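Local atomic coordinates of putative acetoin utilization protein, acetoin dehydrogenase (Thermus thermophilus, PDB entry 5AWE), a protein that is of unknown function but combines a pair of CBS domains with an ACT domain, an architecture consistent with a ligand-sensing regulatory role. Residues L141-D146 with E202-V207; A164-I169 with M183-E188; A15-V20 with T76-M81. All coordinates share one frame; numbering follows the deposited sequence.

Contact 1: L141-D146 with E202-V207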
loop_
_atom_site.group_PDB
_atom_site.type_symbol
_atom_site.label_atom_id
_atom_site.label_comp_id
_atom_site.label_asym_id
_atom_site.label_seq_id
_atom_site.Cartn_x
_atom_site.Cartn_y
_atom_site.Cartn_z
ATOM N N LEU A 141 -5.371 22.339 -49.354
ATOM C CA LEU A 141 -5.963 23.497 -48.701
ATOM C C LEU A 141 -7.199 23.139 -47.906
ATOM O O LEU A 141 -8.051 22.377 -48.362
ATOM C CB LEU A 141 -6.333 24.577 -49.725
ATOM C CG LEU A 141 -5.192 25.319 -50.424
ATOM C CD1 LEU A 141 -5.754 26.537 -51.177
ATOM C CD2 LEU A 141 -4.175 25.761 -49.393
ATOM N N ARG A 142 -7.290 23.709 -46.713
ATOM C CA ARG A 142 -8.495 23.627 -45.910
ATOM C C ARG A 142 -9.320 24.895 -46.141
ATOM O O ARG A 142 -8.909 25.998 -45.776
ATOM C CB ARG A 142 -8.113 23.486 -44.439
ATOM C CG ARG A 142 -9.276 23.436 -43.473
ATOM C CD ARG A 142 -8.759 23.513 -42.044
ATOM N NE ARG A 142 -9.780 23.228 -41.047
ATOM C CZ ARG A 142 -10.490 24.159 -40.420
ATOM N NH1 ARG A 142 -10.291 25.439 -40.699
ATOM N NH2 ARG A 142 -11.372 23.811 -39.485
ATOM N N ILE A 143 -10.481 24.735 -46.761
ATOM C CA ILE A 143 -11.288 25.879 -47.168
ATOM C C ILE A 143 -12.623 25.862 -46.441
ATOM O O ILE A 143 -13.416 24.934 -46.607
ATOM C CB ILE A 143 -11.547 25.858 -48.703
ATOM C CG1 ILE A 143 -10.210 25.863 -49.455
ATOM C CG2 ILE A 143 -12.396 27.067 -49.125
ATOM C CD1 ILE A 143 -10.349 25.721 -50.961
ATOM N N THR A 144 -12.866 26.881 -45.626
ATOM C CA THR A 144 -14.207 27.116 -45.110
ATOM C C THR A 144 -14.938 27.994 -46.107
ATOM O O THR A 144 -14.465 29.076 -46.449
ATOM C CB THR A 144 -14.191 27.840 -43.759
ATOM O OG1 THR A 144 -13.432 27.076 -42.817
ATOM C CG2 THR A 144 -15.608 28.001 -43.234
ATOM N N VAL A 145 -16.087 27.521 -46.580
ATOM C CA VAL A 145 -16.862 28.263 -47.557
ATOM C C VAL A 145 -18.343 28.212 -47.216
ATOM O O VAL A 145 -18.860 27.173 -46.792
ATOM C CB VAL A 145 -16.632 27.701 -48.982
ATOM C CG1 VAL A 145 -16.779 26.188 -48.976
ATOM C CG2 VAL A 145 -17.620 28.321 -49.959
ATOM N N ASP A 146 -19.015 29.345 -47.391
ATOM C CA ASP A 146 -20.448 29.438 -47.159
ATOM C C ASP A 146 -21.189 29.395 -48.483
ATOM O O ASP A 146 -21.031 30.284 -49.326
ATOM C CB ASP A 146 -20.789 30.738 -46.428
ATOM C CG ASP A 146 -20.356 30.721 -44.977
ATOM O OD1 ASP A 146 -20.179 29.617 -44.415
ATOM O OD2 ASP A 146 -20.191 31.810 -44.393
ATOM N N GLU A 202 -19.002 32.387 -55.018
ATOM C CA GLU A 202 -19.119 31.682 -53.749
ATOM C C GLU A 202 -18.498 32.529 -52.634
ATOM O O GLU A 202 -17.645 33.380 -52.891
ATOM C CB GLU A 202 -18.421 30.324 -53.841
ATOM C CG GLU A 202 -19.146 29.207 -53.117
ATOM C CD GLU A 202 -20.463 28.840 -53.775
ATOM O OE1 GLU A 202 -21.524 29.082 -53.160
ATOM O OE2 GLU A 202 -20.441 28.308 -54.907
ATOM N N ARG A 203 -18.931 32.293 -51.398
ATOM C CA ARG A 203 -18.526 33.139 -50.282
ATOM C C ARG A 203 -17.428 32.494 -49.436
ATOM O O ARG A 203 -17.715 31.713 -48.528
ATOM C CB ARG A 203 -19.737 33.451 -49.401
ATOM C CG ARG A 203 -19.540 34.655 -48.500
ATOM C CD ARG A 203 -20.704 34.861 -47.543
ATOM N NE ARG A 203 -20.303 35.194 -46.169
ATOM C CZ ARG A 203 -19.072 35.541 -45.779
ATOM N NH1 ARG A 203 -18.067 35.619 -46.646
ATOM N NH2 ARG A 203 -18.840 35.813 -44.500
ATOM N N VAL A 204 -16.175 32.839 -49.724
ATOM C CA VAL A 204 -15.035 32.148 -49.129
ATOM C C VAL A 204 -14.642 32.747 -47.782
ATOM O O VAL A 204 -14.100 33.849 -47.715
ATOM C CB VAL A 204 -13.806 32.180 -50.073
ATOM C CG1 VAL A 204 -12.616 31.491 -49.411
ATOM C CG2 VAL A 204 -14.145 31.489 -51.393
ATOM N N VAL A 205 -14.906 32.003 -46.714
ATOM C CA VAL A 205 -14.715 32.505 -45.361
ATOM C C VAL A 205 -13.241 32.574 -44.965
ATOM O O VAL A 205 -12.767 33.617 -44.506
ATOM C CB VAL A 205 -15.471 31.630 -44.339
ATOM C CG1 VAL A 205 -15.307 32.204 -42.944
ATOM C CG2 VAL A 205 -16.947 31.557 -44.710
ATOM N N ASP A 206 -12.514 31.472 -45.141
ATOM C CA ASP A 206 -11.075 31.489 -44.884
ATOM C C ASP A 206 -10.323 30.315 -45.502
ATOM O O ASP A 206 -10.924 29.331 -45.926
ATOM C CB ASP A 206 -10.805 31.521 -43.380
ATOM C CG ASP A 206 -10.744 30.142 -42.779
ATOM O OD1 ASP A 206 -11.675 29.350 -43.025
ATOM O OD2 ASP A 206 -9.760 29.847 -42.070
ATOM N N VAL A 207 -8.998 30.430 -45.545
ATOM C CA VAL A 207 -8.154 29.441 -46.202
ATOM C C VAL A 207 -6.824 29.234 -45.471
ATOM O O VAL A 207 -6.069 30.185 -45.233
ATOM C CB VAL A 207 -7.844 29.860 -47.648
ATOM C CG1 VAL A 207 -6.943 28.825 -48.308
ATOM C CG2 VAL A 207 -9.138 30.025 -48.427
HETATM O O HOH W 1 -9.925 27.252 -43.452
#
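Thr144 faces both Val205 and Asp206 across two antiparallel strands, a classic beta bulge in the sheet of the ACT domain. The carbonyl Thr144 O takes the N-H of Val205 at 3.0 Å and Thr144 N returns a bond to Asp206 O. Asp206 N reaches Thr144 O more weakly, at 3.4 Å. Beyond the bulge the pairing resumes one residue out of step, with Asp146 N giving a nearly straight bond (171° at the hydrogen) to Arg203 O at 2.9 Å. The side chain of Thr144 makes its own contacts. Its OG1, anti to the carbonyl carbon (chi1 -58°), donates a weak bond to Asp206 OD1, and its CG2 meets Val205 CB at 3.8 Å. A water bonded to Arg142 O also meets Asp206 OD1 weakly. A valine in place of Thr144 would probably take away the hydroxyl bond, leaving that oxygen to its weak water contact. Val205 CG2 packs against the carboxylate of Asp146, whose OD2 also lies over one face of the Arg203 guanidinium; this salt bridge is long, 3.8 Å to NE, with the two planes 81° apart. Asp146 OD2 has its stronger partner in Arg180 of strand 178-186. The face of Ile143, Val145, Val204 and Val207 is apolar, Ile143 and Val204 both reaching Leu197 of helix 193-199. Val145 CG2 touches aliphatic CG of Glu202. Toward the far end, Arg142 pairs with Glu95 of the second subunit, and Val207 CG1 lies 3.9 Å from Leu141 CD1.

Contact 2: A164-I169 with M183-E188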
loop_
_atom_site.group_PDB
_atom_site.type_symbol
_atom_site.label_atom_id
_atom_site.label_comp_id
_atom_site.label_asym_id
_atom_site.label_seq_id
_atom_site.Cartn_x
_atom_site.Cartn_y
_atom_site.Cartn_z
ATOM N N ALA A 164 -8.397 20.660 -59.581
ATOM C CA ALA A 164 -8.092 20.062 -58.279
ATOM C C ALA A 164 -9.203 19.114 -57.824
ATOM O O ALA A 164 -10.298 19.112 -58.392
ATOM C CB ALA A 164 -7.873 21.155 -57.229
ATOM N N ASN A 165 -8.911 18.318 -56.796
ATOM C CA ASN A 165 -9.848 17.324 -56.286
ATOM C C ASN A 165 -10.383 17.699 -54.917
ATOM O O ASN A 165 -9.690 18.340 -54.126
ATOM C CB ASN A 165 -9.174 15.953 -56.172
ATOM C CG ASN A 165 -8.759 15.395 -57.510
ATOM O OD1 ASN A 165 -9.582 14.856 -58.253
ATOM N ND2 ASN A 165 -7.470 15.516 -57.828
ATOM N N ILE A 166 -11.610 17.281 -54.635
ATOM C CA ILE A 166 -12.149 17.351 -53.284
ATOM C C ILE A 166 -11.961 15.994 -52.613
ATOM O O ILE A 166 -12.278 14.948 -53.198
ATOM C CB ILE A 166 -13.640 17.671 -53.312
ATOM C CG1 ILE A 166 -13.858 19.007 -54.013
ATOM C CG2 ILE A 166 -14.201 17.680 -51.895
ATOM C CD1 ILE A 166 -15.222 19.126 -54.667
ATOM N N VAL A 167 -11.443 16.008 -51.387
ATOM C CA VAL A 167 -11.237 14.769 -50.633
ATOM C C VAL A 167 -12.272 14.591 -49.518
ATOM O O VAL A 167 -12.642 13.461 -49.176
ATOM C CB VAL A 167 -9.812 14.728 -50.037
ATOM C CG1 VAL A 167 -9.643 13.520 -49.134
ATOM C CG2 VAL A 167 -8.797 14.664 -51.171
ATOM N N SER A 168 -12.741 15.705 -48.957
ATOM C CA SER A 168 -13.781 15.644 -47.938
ATOM C C SER A 168 -14.461 16.977 -47.689
ATOM O O SER A 168 -13.852 18.042 -47.803
ATOM C CB SER A 168 -13.212 15.120 -46.613
ATOM O OG SER A 168 -12.318 16.059 -46.047
ATOM N N ILE A 169 -15.739 16.894 -47.341
ATOM C CA ILE A 169 -16.538 18.058 -46.993
ATOM C C ILE A 169 -17.209 17.798 -45.655
ATOM O O ILE A 169 -17.792 16.724 -45.444
ATOM C CB ILE A 169 -17.621 18.329 -48.065
ATOM C CG1 ILE A 169 -16.951 18.779 -49.365
ATOM C CG2 ILE A 169 -18.589 19.397 -47.585
ATOM C CD1 ILE A 169 -17.883 18.799 -50.560
HETATM N N MSE A 183 -13.855 22.258 -46.265
HETATM C CA MSE A 183 -13.608 21.455 -47.455
HETATM C C MSE A 183 -12.107 21.301 -47.609
HETATM O O MSE A 183 -11.365 22.269 -47.484
HETATM C CB MSE A 183 -14.203 22.152 -48.694
HETATM C CG MSE A 183 -14.200 21.315 -49.977
HETATM SE SE MSE A 183 -14.616 22.285 -51.469
HETATM C CE MSE A 183 -15.536 21.172 -52.297
ATOM N N ARG A 184 -11.654 20.080 -47.859
ATOM C CA ARG A 184 -10.246 19.860 -48.131
ATOM C C ARG A 184 -10.064 19.486 -49.579
ATOM O O ARG A 184 -10.695 18.557 -50.074
ATOM C CB ARG A 184 -9.686 18.775 -47.203
ATOM C CG ARG A 184 -9.406 19.314 -45.815
ATOM C CD ARG A 184 -9.085 18.239 -44.809
ATOM N NE ARG A 184 -8.975 18.822 -43.470
ATOM C CZ ARG A 184 -7.877 19.410 -42.992
ATOM N NH1 ARG A 184 -6.784 19.497 -43.739
ATOM N NH2 ARG A 184 -7.869 19.907 -41.763
ATOM N N VAL A 185 -9.217 20.240 -50.265
ATOM C CA VAL A 185 -8.992 20.039 -51.686
ATOM C C VAL A 185 -7.508 19.801 -51.920
ATOM O O VAL A 185 -6.664 20.329 -51.188
ATOM C CB VAL A 185 -9.456 21.266 -52.505
ATOM C CG1 VAL A 185 -10.983 21.448 -52.362
ATOM C CG2 VAL A 185 -8.718 22.520 -52.025
ATOM N N VAL A 186 -7.198 18.990 -52.928
ATOM C CA VAL A 186 -5.819 18.620 -53.216
ATOM C C VAL A 186 -5.562 18.574 -54.714
ATOM O O VAL A 186 -6.495 18.653 -55.523
ATOM C CB VAL A 186 -5.469 17.228 -52.649
ATOM C CG1 VAL A 186 -5.626 17.213 -51.126
ATOM C CG2 VAL A 186 -6.357 16.177 -53.299
ATOM N N GLY A 187 -4.288 18.435 -55.071
ATOM C CA GLY A 187 -3.931 18.138 -56.443
ATOM C C GLY A 187 -3.652 19.365 -57.287
ATOM O O GLY A 187 -3.198 20.393 -56.783
ATOM N N GLU A 188 -3.944 19.245 -58.577
ATOM C CA GLU A 188 -3.529 20.219 -59.570
ATOM C C GLU A 188 -4.138 21.588 -59.334
ATOM O O GLU A 188 -5.362 21.742 -59.302
ATOM C CB GLU A 188 -3.913 19.728 -60.966
ATOM C CG GLU A 188 -3.390 20.599 -62.093
ATOM C CD GLU A 188 -3.570 19.953 -63.449
ATOM O OE1 GLU A 188 -3.316 18.732 -63.565
ATOM O OE2 GLU A 188 -3.967 20.667 -64.398
#
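Ala164 CB lies 3.3 Å from both Val186 O and Glu188 O of the opposite segment. Asn165 forms a reciprocal pair with Val186: its N reaches Val186 O at 2.8 Å in an almost straight bond, and its O receives the N-H of Val186. The same oxygen, Asn165 O, lies 3.1 Å from Val185 CA, a CA-H...O contact. Ile166 points to the opposite face, where CG1, anti to the carbonyl carbon (chi1 -59°), meets Val185 CG1 at 4.1 Å; Ala158 of helix 153-158 lies against the same isoleucine. These are the two strands of a beta hairpin in the ACT domain, and at Val167 the register shifts by one residue, a beta bulge. The backbone angles of Val167 (-105°/-31°) depart from the extended range, yet its N still bonds to Arg184 O, and its CG2 packs on Val186 CG2 at 3.6 Å, the side chains crossing at about a right angle. After the bulge Ser168 O accepts from Arg184 N at 3.0 Å, while Ser168 OG is hydrogen-bonded to Leu134 O. The Arg184 chain runs extended to NE, and its guanidinium reaches Gly210 O and Glu95 of the second subunit. Ile169 lies alongside selenomethionine Met183, CG1 to CG 3.8 Å, and also packs on Ile169 of the second subunit.

Contact 3: A15-V20 with T76-M81; sequences APDTPV and TVREVM
Pro16 and Thr18 each present a carbonyl to the segment 76-81, and both are taken. Val77 N points almost straight at Thr18 O, 2.8 Å away (167° at the hydrogen), and Arg78 N meets Pro16 O at 2.8 Å, on a lone pair in the carbonyl plane. The 15-18 type I turn that aligns these acceptors is closed by Ala15 O, which accepts from both Thr18 N and Thr18 OG1. At the tip, Arg78 NH2 bonds to Asp17 OD1 at 3.0 Å; the oxygen lies near the guanidinium plane, but the nitrogen comes from above the carboxylate plane. Pro16 CB sits 3.3 Å over the centre of one guanidinium face, so proline and carboxylate would probably limit its rotation. A water lies 2.8 Å from Thr76 OG1 and donates to Asp17 OD1, with a weak bond from Arg78 NE. Val77 CG2 lies beside Thr18 CB at 3.8 Å, and Val20 CG2 forms an apolar pair with Val80 CG2. The contact joins a loop of each CBS domain: Pro19 stands at the N-cap position of helix 20-30, Pro16 and Val77 rest on strands 34-39 and 42-48, and Val20 and Val80 share Leu52 of helix 49-53.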
loop_
_atom_site.group_PDB
_atom_site.type_symbol
_atom_site.label_atom_id
_atom_site.label_comp_id
_atom_site.label_asym_id
_atom_site.label_seq_id
_atom_site.Cartn_x
_atom_site.Cartn_y
_atom_site.Cartn_z
ATOM N N ALA A 15 -10.053 -14.099 -17.451
ATOM C CA ALA A 15 -11.192 -14.838 -16.915
ATOM C C ALA A 15 -11.660 -14.188 -15.611
ATOM O O ALA A 15 -10.869 -13.584 -14.889
ATOM C CB ALA A 15 -10.809 -16.295 -16.676
ATOM N N PRO A 16 -12.956 -14.321 -15.288
ATOM C CA PRO A 16 -13.527 -13.737 -14.069
ATOM C C PRO A 16 -12.759 -14.064 -12.781
ATOM O O PRO A 16 -12.710 -13.250 -11.854
ATOM C CB PRO A 16 -14.952 -14.287 -14.041
ATOM C CG PRO A 16 -15.244 -14.666 -15.462
ATOM C CD PRO A 16 -13.939 -15.143 -16.017
ATOM N N ASP A 17 -12.169 -15.253 -12.722
ATOM C CA ASP A 17 -11.467 -15.685 -11.523
ATOM C C ASP A 17 -10.007 -15.273 -11.558
ATOM O O ASP A 17 -9.261 -15.536 -10.619
ATOM C CB ASP A 17 -11.573 -17.202 -11.355
ATOM C CG ASP A 17 -12.963 -17.648 -10.933
ATOM O OD1 ASP A 17 -13.750 -16.790 -10.465
ATOM O OD2 ASP A 17 -13.272 -18.854 -11.069
ATOM N N THR A 18 -9.595 -14.629 -12.642
ATOM C CA THR A 18 -8.274 -14.011 -12.686
ATOM C C THR A 18 -8.152 -13.022 -11.520
ATOM O O THR A 18 -9.052 -12.216 -11.286
ATOM C CB THR A 18 -8.066 -13.246 -14.014
ATOM O OG1 THR A 18 -8.243 -14.146 -15.115
ATOM C CG2 THR A 18 -6.673 -12.641 -14.074
ATOM N N PRO A 19 -7.041 -13.079 -10.767
ATOM C CA PRO A 19 -6.878 -12.152 -9.640
ATOM C C PRO A 19 -6.671 -10.736 -10.164
ATOM O O PRO A 19 -5.958 -10.537 -11.149
ATOM C CB PRO A 19 -5.634 -12.672 -8.908
ATOM C CG PRO A 19 -5.432 -14.070 -9.416
ATOM C CD PRO A 19 -5.937 -14.050 -10.836
ATOM N N VAL A 20 -7.290 -9.760 -9.506
ATOM C CA VAL A 20 -7.185 -8.371 -9.923
ATOM C C VAL A 20 -5.739 -7.965 -10.186
ATOM O O VAL A 20 -5.448 -7.307 -11.189
ATOM C CB VAL A 20 -7.811 -7.416 -8.861
ATOM C CG1 VAL A 20 -7.481 -5.962 -9.185
ATOM C CG2 VAL A 20 -9.326 -7.593 -8.835
ATOM N N THR A 76 -10.990 -10.784 -7.155
ATOM C CA THR A 76 -10.976 -11.325 -8.516
ATOM C C THR A 76 -11.629 -10.380 -9.523
ATOM O O THR A 76 -12.447 -9.538 -9.156
ATOM C CB THR A 76 -11.709 -12.679 -8.583
ATOM O OG1 THR A 76 -13.100 -12.493 -8.279
ATOM C CG2 THR A 76 -11.102 -13.655 -7.580
ATOM N N VAL A 77 -11.263 -10.537 -10.792
ATOM C CA VAL A 77 -11.825 -9.739 -11.886
ATOM C C VAL A 77 -13.355 -9.710 -11.883
ATOM O O VAL A 77 -13.967 -8.693 -12.217
ATOM C CB VAL A 77 -11.321 -10.272 -13.256
ATOM C CG1 VAL A 77 -12.092 -9.646 -14.396
ATOM C CG2 VAL A 77 -9.837 -9.962 -13.409
ATOM N N ARG A 78 -13.968 -10.823 -11.489
ATOM C CA ARG A 78 -15.420 -10.928 -11.478
ATOM C C ARG A 78 -16.079 -9.867 -10.605
ATOM O O ARG A 78 -17.178 -9.413 -10.905
ATOM C CB ARG A 78 -15.850 -12.316 -10.999
ATOM C CG ARG A 78 -17.341 -12.580 -11.181
ATOM C CD ARG A 78 -17.786 -13.858 -10.478
ATOM N NE ARG A 78 -16.944 -15.006 -10.813
ATOM C CZ ARG A 78 -17.102 -15.754 -11.900
ATOM N NH1 ARG A 78 -18.073 -15.476 -12.763
ATOM N NH2 ARG A 78 -16.292 -16.782 -12.122
ATOM N N GLU A 79 -15.398 -9.472 -9.533
ATOM C CA GLU A 79 -15.969 -8.566 -8.540
ATOM C C GLU A 79 -15.891 -7.101 -8.954
ATOM O O GLU A 79 -16.500 -6.236 -8.320
ATOM C CB GLU A 79 -15.261 -8.759 -7.195
ATOM C CG GLU A 79 -15.358 -10.188 -6.662
ATOM C CD GLU A 79 -14.711 -10.356 -5.301
ATOM O OE1 GLU A 79 -13.882 -11.284 -5.142
ATOM O OE2 GLU A 79 -15.033 -9.563 -4.389
ATOM N N VAL A 80 -15.145 -6.817 -10.016
ATOM C CA VAL A 80 -14.964 -5.435 -10.450
ATOM C C VAL A 80 -15.307 -5.206 -11.923
ATOM O O VAL A 80 -15.294 -4.070 -12.393
ATOM C CB VAL A 80 -13.509 -4.968 -10.202
ATOM C CG1 VAL A 80 -13.194 -5.030 -8.713
ATOM C CG2 VAL A 80 -12.536 -5.849 -10.984
HETATM N N MSE A 81 -15.607 -6.275 -12.653
HETATM C CA MSE A 81 -15.864 -6.132 -14.081
HETATM C C MSE A 81 -17.207 -5.457 -14.341
HETATM O O MSE A 81 -18.112 -5.493 -13.501
HETATM C CB MSE A 81 -15.794 -7.496 -14.793
HETATM C CG MSE A 81 -16.837 -8.527 -14.376
HETATM SE SE MSE A 81 -16.580 -10.132 -15.197
HETATM C CE MSE A 81 -18.229 -10.800 -15.102
HETATM O O HOH W 2 -14.711 -14.722 -8.219
#

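In the fold
Contacts 1 and 2 belong to one antiparallel ACT sheet, in the order 165-175, 178-186, 141-148, 203-209. Their centres are about 12 Å apart, and the middle strands join them through probable bonds from Ile143 N to Met183 O and from Leu141 N to Val185 O. Contact 2 is the more buried and has seven residues within reach of the second subunit; contact 1, at the outer strand 203-209, is partly buried and has more charged side chains in play. Both contain a bulge. Contact 3 is partly buried too, but lies in the CBS region about 50 Å or more from either, centre to centre, and relies on loop carbonyls and a salt bridge instead of strand pairing.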